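PDB 2E3U: K Homology domain-containing protein from Pyrococcus horikoshii, which probably binds RNA through its KH domains, as an archaeal counterpart of the pre-ribosomal RNA processing factor Dim2p. Local coordinates for residues 34-38 with 90-94; 45-49 with 68-72; 111-117 with 172-177. All blocks are in the same frame, centred on the assembly; numbering follows the deposited sequence.

The chain illustrates how tandem KH domains are closed one after the other. Interaction 1 opens with strand 35-39, an outer strand of the first sheet, and closes on helix 87-101, embracing almost the whole first KH domain. Within that long loop, interaction 2 makes a shorter closure, setting helix 42-49 against the end of strand 65-69; the two contacts do not touch, although both reach the same three-stranded sheet. Interaction 3 follows in series: the linker 111-117 meets the junction of strand 168-173 and helix 175-189 in the second domain. Lys92, in the helix of interaction 1, reaches forward to the carbonyls of Leu112 and Asn114, joining interactions 1 and 3.

Interaction 1. Residues 34-38 with 90-94; sequences QEEYV and VWKAR
A helix laid almost along an edge strand is the general problem solved here. Strand 35-38 is extended, and helix 90-94 runs beside it with regular helical geometry (Arg94 N to Val90 O, 2.9 Å). Their axes approach to 8.9 Å and their N-to-C directions differ by 15°, with a signed crossing angle of -15°. Glu36 and Arg94 set the register, CA to CA 6.7 Å. The alternation of the extended chain turns the CA-to-CB bonds of Glu36, Val38 and, just before the strand, Gln34 toward the helix, while those of Glu35 and Tyr37 point away.

Glu36, folded by its m,m rotamer, lies at the centre: its CG rests 3.4 Å from CG1 of Val90, and its OE1 comes to 3.4 Å from NH1 of Arg94, a salt bridge with a weak hydrogen bond. In Arg94, chi1 t sets CG 3.6 Å from Val38 CG1; chi2 t and then chi3 p carry the guanidinium round to Glu36. Val90, chi1 t, also places CG2 3.7 Å from OE1 of Gln34. At the margin, Gln34 NE2 and Trp91 NE1 stand 3.1 Å apart, two donors that cannot bond each other.

This is the first strand of a type I KH domain packing on its C-terminal helix, with strand 75-80 pairing alongside through Glu36 and Ile78. The methyls of the buried Val38 and Val90, met by methylenes of Arg94 and Glu36, supply the close fit, whereas the long, weakly bonded charge pair of two partly exposed residues implies a modest electrostatic supplement to apolar packing.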
ATOM      1  N   GLN A  34      23.211   1.397   4.536  1.00 30.81           N
ATOM      2  CA  GLN A  34      22.144   0.799   3.722  1.00 29.87           C
ATOM      3  C   GLN A  34      21.320   1.881   3.049  1.00 28.73           C
ATOM      4  O   GLN A  34      21.013   2.899   3.659  1.00 28.44           O
ATOM      5  CB  GLN A  34      21.220  -0.050   4.587  1.00 29.37           C
ATOM      6  CG  GLN A  34      20.401  -1.049   3.840  1.00 30.88           C
ATOM      7  CD  GLN A  34      19.502  -1.860   4.780  1.00 34.18           C
ATOM      8  OE1 GLN A  34      19.709  -1.872   5.997  1.00 35.17           O
ATOM      9  NE2 GLN A  34      18.492  -2.517   4.218  1.00 32.51           N
ATOM     10  N   GLU A  35      20.972   1.634   1.787  1.00 27.93           N
ATOM     11  CA  GLU A  35      20.225   2.552   0.961  1.00 27.37           C
ATOM     12  C   GLU A  35      19.176   1.817   0.139  1.00 26.35           C
ATOM     13  O   GLU A  35      19.505   0.904  -0.624  1.00 25.58           O
ATOM     14  CB  GLU A  35      21.200   3.287   0.016  1.00 27.78           C
ATOM     15  CG  GLU A  35      20.624   4.494  -0.717  1.00 28.29           C
ATOM     16  CD  GLU A  35      21.563   4.998  -1.820  1.00 29.51           C
ATOM     17  OE1 GLU A  35      21.329   4.643  -3.002  1.00 30.52           O
ATOM     18  OE2 GLU A  35      22.550   5.728  -1.508  1.00 33.98           O
ATOM     19  N   GLU A  36      17.914   2.236   0.262  1.00 25.64           N
ATOM     20  CA  GLU A  36      16.867   1.776  -0.663  1.00 25.10           C
ATOM     21  C   GLU A  36      16.431   2.923  -1.554  1.00 24.60           C
ATOM     22  O   GLU A  36      16.282   4.069  -1.117  1.00 23.66           O
ATOM     23  CB  GLU A  36      15.651   1.197   0.071  1.00 25.03           C
ATOM     24  CG  GLU A  36      15.964   0.058   1.022  1.00 28.19           C
ATOM     25  CD  GLU A  36      16.485  -1.214   0.324  1.00 33.52           C
ATOM     26  OE1 GLU A  36      15.946  -1.560  -0.771  1.00 33.66           O
ATOM     27  OE2 GLU A  36      17.419  -1.858   0.883  1.00 34.10           O
ATOM     28  N   TYR A  37      16.229   2.619  -2.820  1.00 24.45           N
ATOM     29  CA  TYR A  37      15.864   3.666  -3.768  1.00 24.10           C
ATOM     30  C   TYR A  37      14.520   3.321  -4.366  1.00 23.21           C
ATOM     31  O   TYR A  37      14.355   2.222  -4.882  1.00 23.68           O
ATOM     32  CB  TYR A  37      16.915   3.769  -4.878  1.00 23.40           C
ATOM     33  CG  TYR A  37      16.438   4.438  -6.146  1.00 22.18           C
ATOM     34  CD1 TYR A  37      15.768   3.712  -7.137  1.00 22.87           C
ATOM     35  CD2 TYR A  37      16.684   5.784  -6.372  1.00 23.08           C
ATOM     36  CE1 TYR A  37      15.338   4.316  -8.328  1.00 24.21           C
ATOM     37  CE2 TYR A  37      16.284   6.411  -7.569  1.00 25.03           C
ATOM     38  CZ  TYR A  37      15.609   5.670  -8.539  1.00 24.48           C
ATOM     39  OH  TYR A  37      15.190   6.278  -9.698  1.00 24.03           O
ATOM     40  N   VAL A  38      13.573   4.250  -4.325  1.00 22.79           N
ATOM     41  CA  VAL A  38      12.297   4.024  -5.047  1.00 23.12           C
ATOM     42  C   VAL A  38      11.833   5.227  -5.860  1.00 23.28           C
ATOM     43  O   VAL A  38      12.466   6.265  -5.859  1.00 23.46           O
ATOM     44  CB  VAL A  38      11.129   3.519  -4.104  1.00 22.57           C
ATOM     45  CG1 VAL A  38      11.493   2.201  -3.438  1.00 21.96           C
ATOM     46  CG2 VAL A  38      10.719   4.566  -3.079  1.00 21.40           C
ATOM     47  N   VAL A  90      14.802  -0.074   7.477  1.00 16.14           N
ATOM     48  CA  VAL A  90      14.911   0.565   6.163  1.00 16.21           C
ATOM     49  C   VAL A  90      13.849   0.045   5.186  1.00 16.40           C
ATOM     50  O   VAL A  90      13.215   0.830   4.481  1.00 16.07           O
ATOM     51  CB  VAL A  90      16.354   0.344   5.608  1.00 16.98           C
ATOM     52  CG1 VAL A  90      16.554   0.917   4.223  1.00 14.62           C
ATOM     53  CG2 VAL A  90      17.394   0.953   6.573  1.00 17.85           C
ATOM     54  N   TRP A  91      13.695  -1.286   5.106  1.00 16.55           N
ATOM     55  CA  TRP A  91      12.672  -1.908   4.215  1.00 15.71           C
ATOM     56  C   TRP A  91      11.274  -1.420   4.565  1.00 14.97           C
ATOM     57  O   TRP A  91      10.483  -1.189   3.694  1.00 14.55           O
ATOM     58  CB  TRP A  91      12.700  -3.462   4.276  1.00 14.85           C
ATOM     59  CG  TRP A  91      14.042  -4.040   4.029  1.00 15.17           C
ATOM     60  CD1 TRP A  91      15.043  -3.501   3.249  1.00 14.89           C
ATOM     61  CD2 TRP A  91      14.548  -5.283   4.532  1.00 14.70           C
ATOM     62  NE1 TRP A  91      16.133  -4.329   3.243  1.00 14.68           N
ATOM     63  CE2 TRP A  91      15.872  -5.426   4.028  1.00 16.56           C
ATOM     64  CE3 TRP A  91      14.018  -6.287   5.362  1.00 13.09           C
ATOM     65  CZ2 TRP A  91      16.693  -6.536   4.350  1.00 14.65           C
ATOM     66  CZ3 TRP A  91      14.834  -7.381   5.706  1.00 13.92           C
ATOM     67  CH2 TRP A  91      16.159  -7.495   5.194  1.00 15.14           C
ATOM     68  N   LYS A  92      11.006  -1.245   5.860  1.00 14.85           N
ATOM     69  CA  LYS A  92       9.717  -0.812   6.321  1.00 14.99           C
ATOM     70  C   LYS A  92       9.449   0.642   5.985  1.00 15.41           C
ATOM     71  O   LYS A  92       8.330   0.996   5.584  1.00 15.40           O
ATOM     72  CB  LYS A  92       9.577  -1.088   7.837  1.00 15.15           C
ATOM     73  CG  LYS A  92       9.131  -2.551   8.174  1.00 14.49           C
ATOM     74  CD  LYS A  92       8.936  -2.703   9.700  1.00 15.74           C
ATOM     75  CE  LYS A  92       8.389  -4.063  10.101  1.00 16.56           C
ATOM     76  NZ  LYS A  92       7.250  -4.549   9.250  1.00 18.32           N
ATOM     77  N   ALA A  93      10.459   1.497   6.169  1.00 15.19           N
ATOM     78  CA  ALA A  93      10.343   2.874   5.705  1.00 15.53           C
ATOM     79  C   ALA A  93      10.142   2.925   4.191  1.00 15.23           C
ATOM     80  O   ALA A  93       9.346   3.710   3.709  1.00 14.89           O
ATOM     81  CB  ALA A  93      11.566   3.727   6.122  1.00 14.67           C
ATOM     82  N   ARG A  94      10.860   2.085   3.444  1.00 14.48           N
ATOM     83  CA  ARG A  94      10.718   2.080   2.006  1.00 14.77           C
ATOM     84  C   ARG A  94       9.288   1.687   1.591  1.00 14.94           C
ATOM     85  O   ARG A  94       8.687   2.289   0.689  1.00 14.59           O
ATOM     86  CB  ARG A  94      11.723   1.095   1.385  1.00 14.67           C
ATOM     87  CG  ARG A  94      11.465   0.870  -0.126  1.00 17.08           C
ATOM     88  CD  ARG A  94      11.909  -0.488  -0.613  1.00 18.53           C
ATOM     89  NE  ARG A  94      11.221  -1.562   0.070  1.00 19.78           N
ATOM     90  CZ  ARG A  94      11.770  -2.749   0.342  1.00 23.57           C
ATOM     91  NH1 ARG A  94      13.019  -2.994   0.016  1.00 21.94           N
ATOM     92  NH2 ARG A  94      11.060  -3.697   0.957  1.00 25.34           N
TER

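Interaction 2. Residues 45-49 with 68-72; sequences IAVLI and TIDSE
Three isoleucines and a leucine join a short helix to the end of a strand here. Helix 45-49 is regular (Ile49 N to Ile45 O, 2.9 Å), and the strand residues 68-69 are extended before the chain bends at Ser71 and Glu72. The nearest CA atoms are those of Ile45 and Ser71, 6.6 Å apart.

Apolar contacts centre on Ile69 (m,t): its CD1 lies 3.5 Å from Leu48 CD2 and 3.6 Å from Ile49 CG1, and its CG2 lies 4.2 Å from Ile45 CG2. Van der Waals contacts with polar atoms extend the interface: Ile45 CD1 sits 3.6 Å from Ser71 O, and Ile49 CD1 3.7 Å from Ser71 OG. Hydrogen bonding is local, Glu72 N to Asp70 OD2 at 3.2 Å making an Asx turn.

In type I KH domains such a helix precedes the GxxG loop and faces the second strand across the nucleic-acid groove, consistent with RNA binding here. Leu48 also carries the contact inward, touching Val76 of strand 75-80, Ile59 of helix 54-63, and Val97 and Ile100 of helix 87-101.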
ATOM      1  N   ILE A  45       3.967  13.053  -4.015  1.00 27.57           N
ATOM      2  CA  ILE A  45       5.143  13.578  -3.313  1.00 27.47           C
ATOM      3  C   ILE A  45       4.713  14.509  -2.177  1.00 27.66           C
ATOM      4  O   ILE A  45       5.214  14.398  -1.027  1.00 26.41           O
ATOM      5  CB  ILE A  45       6.080  14.302  -4.306  1.00 27.80           C
ATOM      6  CG1 ILE A  45       6.863  13.277  -5.135  1.00 27.65           C
ATOM      7  CG2 ILE A  45       7.029  15.332  -3.580  1.00 26.23           C
ATOM      8  CD1 ILE A  45       7.639  13.927  -6.334  1.00 28.90           C
ATOM      9  N   ALA A  46       3.781  15.412  -2.515  1.00 27.03           N
ATOM     10  CA  ALA A  46       3.227  16.364  -1.572  1.00 27.45           C
ATOM     11  C   ALA A  46       2.622  15.673  -0.333  1.00 27.80           C
ATOM     12  O   ALA A  46       2.774  16.172   0.779  1.00 27.09           O
ATOM     13  CB  ALA A  46       2.194  17.328  -2.277  1.00 27.08           C
ATOM     14  N   VAL A  47       1.973  14.517  -0.518  1.00 28.72           N
ATOM     15  CA  VAL A  47       1.469  13.737   0.633  1.00 29.36           C
ATOM     16  C   VAL A  47       2.572  13.024   1.440  1.00 28.72           C
ATOM     17  O   VAL A  47       2.490  12.938   2.688  1.00 28.78           O
ATOM     18  CB  VAL A  47       0.256  12.799   0.267  1.00 29.81           C
ATOM     19  CG1 VAL A  47       0.644  11.780  -0.718  1.00 31.99           C
ATOM     20  CG2 VAL A  47      -0.279  12.089   1.484  1.00 31.18           C
ATOM     21  N   LEU A  48       3.604  12.537   0.751  1.00 28.52           N
ATOM     22  CA  LEU A  48       4.768  11.969   1.435  1.00 28.22           C
ATOM     23  C   LEU A  48       5.480  13.026   2.315  1.00 28.22           C
ATOM     24  O   LEU A  48       5.837  12.725   3.441  1.00 27.38           O
ATOM     25  CB  LEU A  48       5.750  11.315   0.444  1.00 28.36           C
ATOM     26  CG  LEU A  48       7.098  10.775   0.981  1.00 28.56           C
ATOM     27  CD1 LEU A  48       6.864   9.589   1.883  1.00 25.57           C
ATOM     28  CD2 LEU A  48       8.026  10.366  -0.135  1.00 26.72           C
ATOM     29  N   ILE A  49       5.635  14.256   1.803  1.00 28.81           N
ATOM     30  CA  ILE A  49       6.290  15.342   2.538  1.00 29.04           C
ATOM     31  C   ILE A  49       5.364  15.864   3.625  1.00 29.90           C
ATOM     32  O   ILE A  49       5.756  15.943   4.798  1.00 29.31           O
ATOM     33  CB  ILE A  49       6.759  16.507   1.595  1.00 29.37           C
ATOM     34  CG1 ILE A  49       7.842  16.019   0.634  1.00 29.33           C
ATOM     35  CG2 ILE A  49       7.293  17.714   2.396  1.00 28.72           C
ATOM     36  CD1 ILE A  49       8.280  17.043  -0.439  1.00 28.05           C
ATOM     37  N   THR A  68      15.194  10.927   1.648  1.00 21.86           N
ATOM     38  CA  THR A  68      15.587  12.039   0.807  1.00 21.84           C
ATOM     39  C   THR A  68      14.682  12.033  -0.406  1.00 23.02           C
ATOM     40  O   THR A  68      14.591  11.027  -1.092  1.00 24.10           O
ATOM     41  CB  THR A  68      17.069  11.947   0.369  1.00 20.92           C
ATOM     42  OG1 THR A  68      17.898  11.824   1.529  1.00 19.62           O
ATOM     43  CG2 THR A  68      17.487  13.215  -0.427  1.00 19.25           C
ATOM     44  N   ILE A  69      14.009  13.152  -0.670  1.00 24.14           N
ATOM     45  CA  ILE A  69      13.054  13.203  -1.773  1.00 24.22           C
ATOM     46  C   ILE A  69      13.511  14.142  -2.897  1.00 25.44           C
ATOM     47  O   ILE A  69      13.926  15.270  -2.645  1.00 26.16           O
ATOM     48  CB  ILE A  69      11.659  13.588  -1.293  1.00 24.06           C
ATOM     49  CG1 ILE A  69      11.229  12.693  -0.119  1.00 22.04           C
ATOM     50  CG2 ILE A  69      10.634  13.501  -2.477  1.00 23.69           C
ATOM     51  CD1 ILE A  69       9.976  13.140   0.561  1.00 22.17           C
ATOM     52  N   ASP A  70      13.458  13.666  -4.137  1.00 25.84           N
ATOM     53  CA  ASP A  70      13.554  14.574  -5.285  1.00 27.36           C
ATOM     54  C   ASP A  70      12.110  14.985  -5.666  1.00 27.27           C
ATOM     55  O   ASP A  70      11.322  14.154  -6.109  1.00 27.08           O
ATOM     56  CB  ASP A  70      14.232  13.835  -6.427  1.00 27.02           C
ATOM     57  CG  ASP A  70      14.763  14.741  -7.498  1.00 30.16           C
ATOM     58  OD1 ASP A  70      15.843  14.385  -8.037  1.00 32.85           O
ATOM     59  OD2 ASP A  70      14.122  15.770  -7.836  1.00 32.93           O
ATOM     60  N   SER A  71      11.775  16.257  -5.485  1.00 28.11           N
ATOM     61  CA  SER A  71      10.425  16.765  -5.762  1.00 29.28           C
ATOM     62  C   SER A  71      10.109  16.876  -7.253  1.00 29.97           C
ATOM     63  O   SER A  71       8.941  16.974  -7.639  1.00 30.64           O
ATOM     64  CB  SER A  71      10.211  18.128  -5.086  1.00 29.52           C
ATOM     65  OG  SER A  71       9.835  17.961  -3.720  1.00 30.47           O
ATOM     66  N   GLU A  72      11.143  16.867  -8.092  1.00 30.27           N
ATOM     67  CA  GLU A  72      10.946  16.961  -9.529  1.00 30.64           C
ATOM     68  C   GLU A  72      10.716  15.605 -10.194  1.00 29.85           C
ATOM     69  O   GLU A  72      10.047  15.522 -11.230  1.00 30.19           O
ATOM     70  CB  GLU A  72      12.122  17.681 -10.192  1.00 30.79           C
ATOM     71  CG  GLU A  72      12.039  19.219 -10.146  1.00 32.22           C
ATOM     72  CD  GLU A  72      12.941  19.889 -11.172  1.00 33.02           C
ATOM     73  OE1 GLU A  72      13.269  19.247 -12.204  1.00 36.76           O
ATOM     74  OE2 GLU A  72      13.310  21.072 -10.963  1.00 36.73           O
TER

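Interaction 3. Residues 111-117 with 172-177; sequences RLLNEGE and IGNPIQ
Residues 111-113 form a 3-10 turn that leads into a type II beta turn from Asn114 to Glu117, closed by Glu117 N to Asn114 O at 3.2 Å; Gly116 takes the positive phi (phi/psi 76°/1°). Ile172 and Gly173 end a strand, and Asn174 is the N-cap of the helix starting at Pro175. The CA atoms of Glu117 and Asn174 lie 4.5 Å apart, and CA-H...O contacts run from Asn174 CA to Gly116 O (3.2 Å) and from Glu117 CA to Gly173 O (3.6 Å).

Here the loop leading to strand 118-123 meets the second type I KH fold where its third strand passes into helix 175-189. There Asn174 N donates to Gln177 OE1 (3.1 Å), one half of a capping box.

Ile172 supplies the apolar centre, its CG2 lying 3.5 Å from Arg111 CD, 3.8 Å from Glu117 CG and 3.9 Å from Leu112 CG. Arg111, extended with chi1 to chi3 t, lays its guanidinium face over Gly173 CA; its NE is modelled 2.3 Å from Glu117 OE2, a very short salt bridge, OE2 being less surely placed. A water 2.8 Å from Glu117 OE1 and 3.0 Å from Gln177 OE1 may bridge the segments.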
ATOM      1  N   ARG A 111       0.560   1.390   9.268  1.00 19.02           N
ATOM      2  CA  ARG A 111       0.296  -0.034   9.566  1.00 17.98           C
ATOM      3  C   ARG A 111       1.531  -0.933   9.331  1.00 16.97           C
ATOM      4  O   ARG A 111       1.792  -1.854  10.106  1.00 16.95           O
ATOM      5  CB  ARG A 111      -0.885  -0.570   8.739  1.00 17.99           C
ATOM      6  CG  ARG A 111      -1.379  -1.966   9.197  1.00 18.72           C
ATOM      7  CD  ARG A 111      -2.449  -2.533   8.276  1.00 16.82           C
ATOM      8  NE  ARG A 111      -2.660  -3.931   8.639  1.00 12.29           N
ATOM      9  CZ  ARG A 111      -3.787  -4.620   8.471  1.00 11.18           C
ATOM     10  NH1 ARG A 111      -3.796  -5.870   8.881  1.00  5.42           N
ATOM     11  NH2 ARG A 111      -4.891  -4.064   7.911  1.00  7.81           N
ATOM     12  N   LEU A 112       2.301  -0.630   8.288  1.00 16.37           N
ATOM     13  CA  LEU A 112       3.439  -1.427   7.890  1.00 16.82           C
ATOM     14  C   LEU A 112       4.535  -1.495   8.960  1.00 18.39           C
ATOM     15  O   LEU A 112       5.399  -2.367   8.880  1.00 18.75           O
ATOM     16  CB  LEU A 112       4.036  -0.913   6.592  1.00 16.20           C
ATOM     17  CG  LEU A 112       3.262  -1.293   5.334  1.00 16.36           C
ATOM     18  CD1 LEU A 112       3.668  -0.292   4.262  1.00 12.67           C
ATOM     19  CD2 LEU A 112       3.625  -2.700   4.936  1.00 11.52           C
ATOM     20  N   LEU A 113       4.503  -0.583   9.945  1.00 19.62           N
ATOM     21  CA  LEU A 113       5.439  -0.614  11.080  1.00 21.22           C
ATOM     22  C   LEU A 113       5.206  -1.802  11.987  1.00 22.46           C
ATOM     23  O   LEU A 113       6.093  -2.177  12.731  1.00 23.61           O
ATOM     24  CB  LEU A 113       5.342   0.675  11.902  1.00 22.04           C
ATOM     25  CG  LEU A 113       5.779   1.969  11.198  1.00 22.03           C
ATOM     26  CD1 LEU A 113       5.433   3.176  12.034  1.00 24.19           C
ATOM     27  CD2 LEU A 113       7.260   1.887  10.981  1.00 23.30           C
ATOM     28  N   ASN A 114       4.005  -2.388  11.943  1.00 24.19           N
ATOM     29  CA  ASN A 114       3.679  -3.549  12.774  1.00 25.13           C
ATOM     30  C   ASN A 114       4.419  -4.771  12.252  1.00 26.02           C
ATOM     31  O   ASN A 114       4.516  -4.998  11.033  1.00 26.01           O
ATOM     32  CB  ASN A 114       2.158  -3.855  12.801  1.00 24.98           C
ATOM     33  CG  ASN A 114       1.294  -2.687  13.314  1.00 26.41           C
ATOM     34  OD1 ASN A 114       0.110  -2.571  12.949  1.00 28.85           O
ATOM     35  ND2 ASN A 114       1.865  -1.833  14.140  1.00 25.98           N
ATOM     36  N   GLU A 115       4.936  -5.581  13.169  1.00 27.09           N
ATOM     37  CA  GLU A 115       5.654  -6.794  12.767  1.00 27.53           C
ATOM     38  C   GLU A 115       4.702  -7.840  12.138  1.00 27.32           C
ATOM     39  O   GLU A 115       3.504  -7.924  12.486  1.00 27.72           O
ATOM     40  CB  GLU A 115       6.511  -7.344  13.933  1.00 28.16           C
ATOM     41  CG  GLU A 115       7.918  -6.627  14.125  1.00 27.98           C
ATOM     42  CD  GLU A 115       7.858  -5.245  14.827  1.00 30.71           C
ATOM     43  OE1 GLU A 115       6.759  -4.660  15.011  1.00 32.25           O
ATOM     44  OE2 GLU A 115       8.931  -4.707  15.187  1.00 29.60           O
ATOM     45  N   GLY A 116       5.232  -8.588  11.173  1.00 26.68           N
ATOM     46  CA  GLY A 116       4.440  -9.497  10.366  1.00 26.78           C
ATOM     47  C   GLY A 116       3.597  -8.808   9.310  1.00 26.95           C
ATOM     48  O   GLY A 116       2.864  -9.455   8.601  1.00 27.35           O
ATOM     49  N   GLU A 117       3.673  -7.487   9.200  1.00 27.27           N
ATOM     50  CA  GLU A 117       2.854  -6.793   8.196  1.00 27.63           C
ATOM     51  C   GLU A 117       3.710  -6.502   6.969  1.00 27.27           C
ATOM     52  O   GLU A 117       4.874  -6.089   7.096  1.00 27.65           O
ATOM     53  CB  GLU A 117       2.240  -5.515   8.764  1.00 27.46           C
ATOM     54  CG  GLU A 117       0.780  -5.369   8.461  1.00 29.87           C
ATOM     55  CD  GLU A 117      -0.123  -5.904   9.534  1.00 30.44           C
ATOM     56  OE1 GLU A 117       0.300  -6.593  10.463  1.00 32.92           O
ATOM     57  OE2 GLU A 117      -1.311  -5.639   9.444  1.00 35.33           O
ATOM     58  N   ILE A 172      -1.963  -4.232   2.386  1.00 15.86           N
ATOM     59  CA  ILE A 172      -1.143  -4.257   3.600  1.00 15.24           C
ATOM     60  C   ILE A 172      -1.790  -5.205   4.569  1.00 14.29           C
ATOM     61  O   ILE A 172      -2.976  -5.097   4.833  1.00 13.86           O
ATOM     62  CB  ILE A 172      -0.991  -2.858   4.281  1.00 15.67           C
ATOM     63  CG1 ILE A 172      -0.217  -1.894   3.383  1.00 15.51           C
ATOM     64  CG2 ILE A 172      -0.247  -3.016   5.598  1.00 17.08           C
ATOM     65  CD1 ILE A 172      -0.343  -0.410   3.797  1.00 14.01           C
ATOM     66  N   GLY A 173      -1.023  -6.169   5.049  1.00 14.46           N
ATOM     67  CA  GLY A 173      -1.575  -7.241   5.833  1.00 15.18           C
ATOM     68  C   GLY A 173      -0.506  -8.197   6.259  1.00 15.81           C
ATOM     69  O   GLY A 173       0.606  -8.137   5.760  1.00 15.87           O
ATOM     70  N   ASN A 174      -0.828  -9.103   7.173  1.00 16.32           N
ATOM     71  CA  ASN A 174       0.049 -10.265   7.316  1.00 17.75           C
ATOM     72  C   ASN A 174      -0.120 -11.146   6.051  1.00 18.92           C
ATOM     73  O   ASN A 174      -1.070 -10.948   5.295  1.00 18.19           O
ATOM     74  CB  ASN A 174      -0.183 -11.005   8.648  1.00 17.07           C
ATOM     75  CG  ASN A 174      -1.497 -11.767   8.695  1.00 17.70           C
ATOM     76  OD1 ASN A 174      -2.121 -11.887   9.751  1.00 18.93           O
ATOM     77  ND2 ASN A 174      -1.906 -12.305   7.569  1.00 14.33           N
ATOM     78  N   PRO A 175       0.810 -12.095   5.793  1.00 20.02           N
ATOM     79  CA  PRO A 175       0.729 -12.787   4.508  1.00 20.70           C
ATOM     80  C   PRO A 175      -0.609 -13.467   4.251  1.00 21.15           C
ATOM     81  O   PRO A 175      -1.018 -13.610   3.096  1.00 22.28           O
ATOM     82  CB  PRO A 175       1.837 -13.846   4.625  1.00 21.60           C
ATOM     83  CG  PRO A 175       2.839 -13.176   5.563  1.00 21.15           C
ATOM     84  CD  PRO A 175       1.929 -12.598   6.606  1.00 19.41           C
ATOM     85  N   ILE A 176      -1.302 -13.866   5.306  1.00 21.21           N
ATOM     86  CA  ILE A 176      -2.560 -14.616   5.147  1.00 21.26           C
ATOM     87  C   ILE A 176      -3.673 -13.661   4.744  1.00 20.30           C
ATOM     88  O   ILE A 176      -4.360 -13.891   3.765  1.00 21.37           O
ATOM     89  CB  ILE A 176      -2.882 -15.439   6.447  1.00 21.60           C
ATOM     90  CG1 ILE A 176      -1.955 -16.644   6.510  1.00 22.66           C
ATOM     91  CG2 ILE A 176      -4.373 -15.912   6.516  1.00 21.82           C
ATOM     92  CD1 ILE A 176      -1.680 -17.149   7.943  1.00 26.71           C
ATOM     93  N   GLN A 177      -3.815 -12.575   5.492  1.00 19.13           N
ATOM     94  CA  GLN A 177      -4.723 -11.475   5.160  1.00 18.20           C
ATOM     95  C   GLN A 177      -4.545 -10.977   3.720  1.00 18.12           C
ATOM     96  O   GLN A 177      -5.528 -10.820   3.007  1.00 17.42           O
ATOM     97  CB  GLN A 177      -4.547 -10.315   6.177  1.00 18.07           C
ATOM     98  CG  GLN A 177      -4.947 -10.670   7.623  1.00 15.58           C
ATOM     99  CD  GLN A 177      -4.564  -9.619   8.618  1.00 16.34           C
ATOM    100  OE1 GLN A 177      -3.651  -8.802   8.391  1.00 17.76           O
ATOM    101  NE2 GLN A 177      -5.244  -9.618   9.742  1.00 13.58           N
TER
HETATM  102  O   HOH W   1      -2.043  -8.045  10.836  1.00 46.48           O